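Local coordinates for protein shikimate 5-dehydrogenase AroE (5-dehydroshikimate reductase) (Mycobacterium tuberculosis, PDB 4P4G) that binds shikimate and probably catalyses the NADP-dependent reduction of 3-dehydroshikimate to shikimate, the fourth of seven steps of chorismate biosynthesis, at residues G53-G56 with P57-G61; R156-D159 with L160-V164; L241-A244 with F245-E249. All coordinates share one frame; numbering follows the deposited sequence.

Contact 1 of 3, residues G53-G56 with P57-G61; sequences GGFG and PEWVG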
loop_
_atom_site.group_PDB
_atom_site.type_symbol
_atom_site.label_atom_id
_atom_site.label_comp_id
_atom_site.label_asym_id
_atom_site.label_seq_id
_atom_site.Cartn_x
_atom_site.Cartn_y
_atom_site.Cartn_z
ATOM N N GLY A 53 10.310 -2.799 -19.657
ATOM C CA GLY A 53 10.510 -2.520 -21.070
ATOM C C GLY A 53 10.868 -3.761 -21.865
ATOM O O GLY A 53 10.805 -3.767 -23.095
ATOM N N GLY A 54 11.275 -4.813 -21.162
ATOM C CA GLY A 54 11.648 -6.054 -21.811
ATOM C C GLY A 54 10.507 -7.039 -21.983
ATOM O O GLY A 54 10.664 -8.033 -22.688
ATOM N N PHE A 55 9.357 -6.760 -21.368
ATOM C CA PHE A 55 8.217 -7.681 -21.406
ATOM C C PHE A 55 7.653 -7.869 -22.806
ATOM O O PHE A 55 7.555 -6.912 -23.575
ATOM C CB PHE A 55 7.081 -7.208 -20.491
ATOM C CG PHE A 55 7.361 -7.371 -19.024
ATOM C CD1 PHE A 55 8.272 -8.315 -18.563
ATOM C CD2 PHE A 55 6.700 -6.577 -18.103
ATOM C CE1 PHE A 55 8.517 -8.457 -17.192
ATOM C CE2 PHE A 55 6.947 -6.708 -16.747
ATOM C CZ PHE A 55 7.852 -7.654 -16.291
ATOM N N GLY A 56 7.266 -9.105 -23.117
ATOM C CA GLY A 56 6.609 -9.424 -24.372
ATOM C C GLY A 56 5.137 -9.049 -24.389
ATOM O O GLY A 56 4.609 -8.530 -23.410
ATOM N N PRO A 57 4.453 -9.336 -25.507
ATOM C CA PRO A 57 3.085 -8.850 -25.710
ATOM C C PRO A 57 2.039 -9.611 -24.893
ATOM O O PRO A 57 0.889 -9.187 -24.847
ATOM C CB PRO A 57 2.861 -9.066 -27.211
ATOM C CG PRO A 57 3.718 -10.236 -27.545
ATOM C CD PRO A 57 4.929 -10.149 -26.641
ATOM N N GLU A 58 2.427 -10.700 -24.243
ATOM C CA GLU A 58 1.467 -11.423 -23.416
ATOM C C GLU A 58 1.399 -10.923 -21.968
ATOM O O GLU A 58 0.563 -11.388 -21.200
ATOM C CB GLU A 58 1.688 -12.938 -23.486
ATOM C CG GLU A 58 1.849 -13.497 -24.921
ATOM C CD GLU A 58 0.797 -12.999 -25.920
ATOM O OE1 GLU A 58 -0.364 -12.738 -25.526
ATOM O OE2 GLU A 58 1.133 -12.878 -27.120
ATOM N N TRP A 59 2.258 -9.976 -21.595
ATOM C CA TRP A 59 2.143 -9.340 -20.278
ATOM C C TRP A 59 1.011 -8.317 -20.265
ATOM O O TRP A 59 1.003 -7.386 -21.073
ATOM C CB TRP A 59 3.463 -8.663 -19.884
ATOM C CG TRP A 59 4.503 -9.645 -19.501
ATOM C CD1 TRP A 59 5.312 -10.343 -20.340
ATOM C CD2 TRP A 59 4.837 -10.068 -18.177
ATOM N NE1 TRP A 59 6.139 -11.174 -19.625
ATOM C CE2 TRP A 59 5.866 -11.022 -18.288
ATOM C CE3 TRP A 59 4.372 -9.722 -16.903
ATOM C CZ2 TRP A 59 6.438 -11.639 -17.176
ATOM C CZ3 TRP A 59 4.941 -10.328 -15.804
ATOM C CH2 TRP A 59 5.960 -11.282 -15.946
ATOM N N VAL A 60 0.057 -8.486 -19.353
ATOM C CA VAL A 60 -1.071 -7.564 -19.260
ATOM C C VAL A 60 -0.874 -6.497 -18.189
ATOM O O VAL A 60 -1.564 -5.476 -18.200
ATOM C CB VAL A 60 -2.393 -8.291 -18.941
ATOM C CG1 VAL A 60 -2.831 -9.174 -20.107
ATOM C CG2 VAL A 60 -2.254 -9.100 -17.664
ATOM N N GLY A 61 0.034 -6.748 -17.257
ATOM C CA GLY A 61 0.290 -5.812 -16.169
ATOM C C GLY A 61 1.213 -6.390 -15.113
ATOM O O GLY A 61 1.494 -7.588 -15.106
HETATM O O HOH W 1 8.103 -11.484 -22.145
#
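Gly56 and Trp59 share a bound water. Gly56 N donates to it at 2.7 Å, and Trp59 NE1 donates a weaker bond to it at 3.2 Å. The water thus ties the indole nitrogen to the backbone at the start of the turn. Gly56 to Trp59 form a type I beta turn. It is closed by a weak but nearly straight bond from Trp59 N to Gly56 O, 3.3 Å long. Pro57 and Glu58 occupy the two corners.

The turn brings Trp59 back over Phe55. The two rings make a face-to-face stack, with the phenyl centroid 3.9 Å from that of the indole six-membered ring and the planes only 8° apart. Trp59 CD2 lies above the centre of the Phe55 ring. Phe55 CB extends the contact past the ring: it sits over the indole five-membered ring as a CH-pi donor, with CB 3.6 Å from Trp59 CD1. In both residues CG stands anti to the carbonyl carbon (chi1 -73° in Phe55, -74° in Trp59), and the side chains meet at a slant with their faces together.

The segment links helix 48-53 to strand 59-64 in the substrate-binding domain. Phe55 and Trp59 both pack on Ile41 of strand 37-42, and Trp59 also touches Glu39. Glu58 OE1 makes a salt bridge with Lys6, next to strand 7-12, which lies between strands 37-42 and 59-64 in the mixed sheet.

Contact 2 of 3, residues R156-D159 with L160-V164; sequences RLVD and LGTRV. With SO4 (sulfate ion), chain K.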
loop_
_atom_site.group_PDB
_atom_site.type_symbol
_atom_site.label_atom_id
_atom_site.label_comp_id
_atom_site.label_asym_id
_atom_site.label_seq_id
_atom_site.Cartn_x
_atom_site.Cartn_y
_atom_site.Cartn_z
ATOM N N ARG A 156 6.163 17.238 1.605
ATOM C CA ARG A 156 5.410 16.960 0.382
ATOM C C ARG A 156 4.100 16.265 0.714
ATOM O O ARG A 156 3.078 16.496 0.064
ATOM C CB ARG A 156 6.226 16.067 -0.557
ATOM C CG ARG A 156 7.622 16.588 -0.887
ATOM C CD ARG A 156 7.556 17.669 -1.929
ATOM N NE ARG A 156 8.880 18.120 -2.362
ATOM C CZ ARG A 156 9.095 19.289 -2.953
ATOM N NH1 ARG A 156 8.077 20.107 -3.168
ATOM N NH2 ARG A 156 10.319 19.648 -3.319
ATOM N N LEU A 157 4.142 15.402 1.724
ATOM C CA LEU A 157 2.954 14.696 2.198
ATOM C C LEU A 157 1.972 15.662 2.863
ATOM O O LEU A 157 0.762 15.525 2.711
ATOM C CB LEU A 157 3.355 13.579 3.170
ATOM C CG LEU A 157 4.043 12.390 2.493
ATOM C CD1 LEU A 157 4.618 11.403 3.492
ATOM C CD2 LEU A 157 3.064 11.696 1.574
ATOM N N VAL A 158 2.497 16.643 3.590
ATOM C CA VAL A 158 1.654 17.696 4.152
ATOM C C VAL A 158 0.919 18.487 3.066
ATOM O O VAL A 158 -0.276 18.753 3.196
ATOM C CB VAL A 158 2.464 18.631 5.069
ATOM C CG1 VAL A 158 1.647 19.859 5.444
ATOM C CG2 VAL A 158 2.926 17.871 6.304
ATOM N N ASP A 159 1.621 18.854 1.990
ATOM C CA ASP A 159 0.974 19.536 0.868
ATOM C C ASP A 159 -0.127 18.701 0.236
ATOM O O ASP A 159 -1.194 19.223 -0.091
ATOM C CB ASP A 159 1.983 19.911 -0.218
ATOM C CG ASP A 159 1.317 20.537 -1.442
ATOM O OD1 ASP A 159 0.840 21.696 -1.339
ATOM O OD2 ASP A 159 1.272 19.877 -2.508
ATOM N N LEU A 160 0.150 17.412 0.049
ATOM C CA LEU A 160 -0.827 16.484 -0.512
ATOM C C LEU A 160 -2.087 16.442 0.337
ATOM O O LEU A 160 -3.197 16.654 -0.165
ATOM C CB LEU A 160 -0.229 15.088 -0.629
ATOM C CG LEU A 160 -1.217 14.018 -1.095
ATOM C CD1 LEU A 160 -1.816 14.394 -2.448
ATOM C CD2 LEU A 160 -0.538 12.665 -1.156
ATOM N N GLY A 161 -1.903 16.193 1.631
ATOM C CA GLY A 161 -3.008 16.200 2.577
ATOM C C GLY A 161 -3.830 17.472 2.499
ATOM O O GLY A 161 -5.063 17.427 2.447
ATOM N N THR A 162 -3.144 18.611 2.477
ATOM C CA THR A 162 -3.815 19.901 2.412
ATOM C C THR A 162 -4.626 20.046 1.127
ATOM O O THR A 162 -5.752 20.541 1.153
ATOM C CB THR A 162 -2.815 21.062 2.555
ATOM O OG1 THR A 162 -1.965 20.824 3.686
ATOM C CG2 THR A 162 -3.552 22.369 2.764
ATOM N N ARG A 163 -4.069 19.586 0.007
ATOM C CA ARG A 163 -4.767 19.655 -1.276
ATOM C C ARG A 163 -6.006 18.756 -1.394
ATOM O O ARG A 163 -6.899 19.036 -2.199
ATOM C CB ARG A 163 -3.799 19.380 -2.433
ATOM C CG ARG A 163 -2.897 20.559 -2.757
ATOM C CD ARG A 163 -2.070 20.317 -4.018
ATOM N NE ARG A 163 -0.901 19.486 -3.758
ATOM C CZ ARG A 163 -0.809 18.201 -4.083
ATOM N NH1 ARG A 163 -1.819 17.595 -4.693
ATOM N NH2 ARG A 163 0.296 17.525 -3.806
ATOM N N VAL A 164 -6.062 17.681 -0.614
ATOM C CA VAL A 164 -7.260 16.834 -0.591
ATOM C C VAL A 164 -8.207 17.214 0.550
ATOM O O VAL A 164 -9.095 16.446 0.917
ATOM C CB VAL A 164 -6.936 15.318 -0.569
ATOM C CG1 VAL A 164 -6.180 14.928 -1.827
ATOM C CG2 VAL A 164 -6.149 14.926 0.680
HETATM S S SO4 K . 12.595 17.024 -1.774
HETATM O O1 SO4 K . 12.631 17.795 -3.009
HETATM O O2 SO4 K . 11.302 16.359 -1.652
HETATM O O3 SO4 K . 13.651 16.015 -1.792
HETATM O O4 SO4 K . 12.803 17.939 -0.656
HETATM O O HOH W 2 2.958 17.399 -2.532
#
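Leu160 N donates to Arg156 O at 3.1 Å, the first of four successive helical bonds between the segments. Leu160 CB rests near Leu157 O, and its side chain reaches Pro130 of helix 129-139. Gly161 follows with an almost straight bond, N to Leu157 O at 3.0 Å with an angle of 176° at the hydrogen.

Thr162 grips Val158 O twice. Its OG1 donates at 2.7 Å and its N at 3.0 Å, and the two donors reach the oxygen from opposite faces of the carbonyl plane. OG1 stands beside its own backbone N (chi1 -49°), which aims it back at the preceding turn. The hydroxyl is therefore satisfied by the backbone of its own helix.

Arg163 repeats the helical bond, from its N to Asp159 O. Its side chain bends at chi3 and makes a salt bridge with Asp159. NH2 meets Asp159 OD2 at 2.9 Å, while the 2.5 Å from NE to the same oxygen is doubtfully short. That oxygen lies in the guanidinium plane. Both nitrogens approach it from one face of the carboxylate, and the two planes stand 47° apart. A water further steadies the guanidinium: it accepts from Arg163 NH2 and donates to Arg156 O. Arg156 turns outward: its NE and NH2 donate nearly straight bonds to O2 and O1 of a sulfate, which thus faces the edge of the guanidinium. Lys153 NZ also bonds to this ion, which is probably from the crystallisation liquor.

Val164 is the first residue to leave the helix. It touches Ala137, while Leu157 packs on Ala129 and Pro130. The arrangement is the last turns of helix 151-163, the connection between parallel strands 143-148 and 167-172 in a beta-alpha-beta unit of the Rossmann-type domain, which probably binds NADP.

Contact 3 of 3, residues L241-A244 with F245-E249; sequences LHQA and FAQVE. With SKM ((3R,4S,5R)-3,4,5-trihydroxycyclohex-1-ene-1-carboxylic acid), chain C.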
loop_
_atom_site.group_PDB
_atom_site.type_symbol
_atom_site.label_atom_id
_atom_site.label_comp_id
_atom_site.label_asym_id
_atom_site.label_seq_id
_atom_site.Cartn_x
_atom_site.Cartn_y
_atom_site.Cartn_z
ATOM N N LEU A 241 -5.205 -7.659 0.324
ATOM C CA LEU A 241 -6.459 -8.104 -0.268
ATOM C C LEU A 241 -7.204 -6.960 -0.930
ATOM O O LEU A 241 -7.605 -7.057 -2.095
ATOM C CB LEU A 241 -7.357 -8.685 0.818
ATOM C CG LEU A 241 -8.722 -9.164 0.320
ATOM C CD1 LEU A 241 -8.570 -10.283 -0.695
ATOM C CD2 LEU A 241 -9.564 -9.618 1.495
ATOM N N HIS A 242 -7.399 -5.874 -0.190
ATOM C CA HIS A 242 -8.227 -4.794 -0.698
ATOM C C HIS A 242 -7.593 -4.050 -1.872
ATOM O O HIS A 242 -8.306 -3.609 -2.769
ATOM C CB HIS A 242 -8.677 -3.859 0.430
ATOM C CG HIS A 242 -9.766 -4.451 1.267
ATOM N ND1 HIS A 242 -11.097 -4.322 0.943
ATOM C CD2 HIS A 242 -9.717 -5.212 2.386
ATOM C CE1 HIS A 242 -11.828 -4.963 1.843
ATOM N NE2 HIS A 242 -11.015 -5.508 2.728
ATOM N N GLN A 243 -6.268 -3.928 -1.892
ATOM C CA GLN A 243 -5.616 -3.302 -3.050
ATOM C C GLN A 243 -5.586 -4.254 -4.244
ATOM O O GLN A 243 -5.449 -3.820 -5.389
ATOM C CB GLN A 243 -4.199 -2.801 -2.706
ATOM C CG GLN A 243 -3.184 -3.884 -2.387
ATOM C CD GLN A 243 -2.577 -4.516 -3.622
ATOM O OE1 GLN A 243 -2.199 -3.826 -4.571
ATOM N NE2 GLN A 243 -2.493 -5.836 -3.623
ATOM N N ALA A 244 -5.715 -5.549 -3.982
ATOM C CA ALA A 244 -5.592 -6.540 -5.046
ATOM C C ALA A 244 -6.842 -6.569 -5.923
ATOM O O ALA A 244 -6.747 -6.874 -7.103
ATOM C CB ALA A 244 -5.305 -7.912 -4.478
ATOM N N PHE A 245 -8.004 -6.257 -5.348
ATOM C CA PHE A 245 -9.256 -6.255 -6.110
ATOM C C PHE A 245 -9.162 -5.400 -7.374
ATOM O O PHE A 245 -9.483 -5.850 -8.472
ATOM C CB PHE A 245 -10.416 -5.732 -5.256
ATOM C CG PHE A 245 -10.753 -6.595 -4.073
ATOM C CD1 PHE A 245 -10.659 -7.981 -4.138
ATOM C CD2 PHE A 245 -11.188 -6.009 -2.893
ATOM C CE1 PHE A 245 -10.984 -8.768 -3.037
ATOM C CE2 PHE A 245 -11.513 -6.789 -1.796
ATOM C CZ PHE A 245 -11.411 -8.164 -1.866
ATOM N N ALA A 246 -8.709 -4.161 -7.226
ATOM C CA ALA A 246 -8.675 -3.248 -8.356
ATOM C C ALA A 246 -7.581 -3.637 -9.339
ATOM O O ALA A 246 -7.668 -3.330 -10.526
ATOM C CB ALA A 246 -8.486 -1.820 -7.875
ATOM N N GLN A 247 -6.530 -4.283 -8.839
ATOM C CA GLN A 247 -5.469 -4.745 -9.721
ATOM C C GLN A 247 -5.977 -5.861 -10.625
ATOM O O GLN A 247 -5.729 -5.862 -11.839
ATOM C CB GLN A 247 -4.264 -5.211 -8.911
ATOM C CG GLN A 247 -3.417 -4.084 -8.378
ATOM C CD GLN A 247 -2.104 -4.591 -7.841
ATOM O OE1 GLN A 247 -1.953 -5.793 -7.566
ATOM N NE2 GLN A 247 -1.138 -3.697 -7.706
ATOM N N VAL A 248 -6.703 -6.814 -10.049
ATOM C CA VAL A 248 -7.292 -7.887 -10.854
ATOM C C VAL A 248 -8.228 -7.319 -11.923
ATOM O O VAL A 248 -8.193 -7.746 -13.073
ATOM C CB VAL A 248 -8.014 -8.925 -9.963
ATOM C CG1 VAL A 248 -8.804 -9.900 -10.810
ATOM C CG2 VAL A 248 -6.982 -9.686 -9.121
ATOM N N GLU A 249 -9.024 -6.320 -11.560
ATOM C CA GLU A 249 -9.931 -5.681 -12.513
ATOM C C GLU A 249 -9.187 -5.070 -13.692
ATOM O O GLU A 249 -9.617 -5.204 -14.836
ATOM C CB GLU A 249 -10.836 -4.657 -11.812
ATOM C CG GLU A 249 -11.746 -5.331 -10.779
ATOM C CD GLU A 249 -12.697 -4.390 -10.084
ATOM O OE1 GLU A 249 -12.452 -3.164 -10.100
ATOM O OE2 GLU A 249 -13.699 -4.890 -9.518
HETATM O O12 SKM C . 0.770 -2.292 -3.365
HETATM C C8 SKM C . 1.001 -3.667 -3.072
HETATM C C6 SKM C . 1.872 -3.743 -1.850
HETATM O O7 SKM C . 2.975 -2.863 -1.960
HETATM C C5 SKM C . 2.369 -5.090 -1.716
HETATM C C4 SKM C . 2.353 -6.050 -2.639
HETATM C C1 SKM C . 2.947 -7.408 -2.309
HETATM O O2 SKM C . 2.864 -8.326 -3.137
HETATM O O3 SKM C . 3.509 -7.615 -1.218
HETATM C C10 SKM C . 1.738 -5.848 -4.056
HETATM C C9 SKM C . 1.600 -4.314 -4.290
HETATM O O11 SKM C . 0.738 -4.183 -5.366
HETATM O O HOH W 3 -8.782 -2.468 -4.858
HETATM O O HOH W 4 -1.458 -7.451 -5.755
#
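Phe245 packs against Leu241 and His242, one turn earlier on the helix. Its CZ lies 3.6 Å from Leu241 CG, and Leu241 CD1 touches the same end of the ring. The carbonyl oxygen of Leu241 sits over the centre of one face, 3.6 Å above the plane. It also accepts a weak, bent bond from Phe245 N. His242 meets the ring from another direction. Phe245 CE2 comes within 3.7 Å of His242 ND1 in an offset edge-to-face pair, with the Phe245 edge toward the imidazole face and the planes at 80°.

Ala244 carries the backbone link. Its O accepts from Val248 N at 2.9 Å. Met261 packs on both Phe245 and Ala244, Leu23 touches the Ala244 methyl, and Arg258 adds a cation-pi contact to Phe245.

Gln243 leads to the bound shikimate. Its CG stands between the backbone N and the carbonyl carbon (chi1 67°), and a second bend at chi2 curls the amide round toward Gln247. Gln243 OE1 accepts from shikimate O11 at 3.1 Å. Gln247 NE2, at the end of an extended chain, donates to the same hydroxyl at 3.0 Å. The two amides stand 83° apart, and O11 is held as both donor and acceptor. A water also joins them, accepting from Gln243 NE2 and donating to Gln247 OE1. The amides have further partners: Leu240 O for Gln243 NE2, Ser63 and His24 for Gln247 OE1, and Thr91 for Gln247 NE2. Asp105, Lys69 and Tyr215 are among the other residues holding the ligand. One face of helix 236-252 thus packs on helices 20-30 and 258-267, while another forms a wall of the shikimate pocket.

In the fold
The three contacts lie in series along the chain and touch nowhere. Contact 1 is at the surface, contact 2 is partly buried, and contact 3 is buried, its centre about 11 Å from the centre of the molecule. Contact 1 is a turn between helix and strand, held mainly by stacked aromatic rings. Contacts 2 and 3 each join successive turns of one helix. Contact 2 has charged groups on its outer side, whereas contact 3 combines apolar packing with neutral amides facing the ligand. Contact 1 leads into the mixed sheet and contact 2 flanks the parallel sheet, their centres about 34 Å apart. Contact 3 comes within about 7 Å of contact 1, nearest atoms.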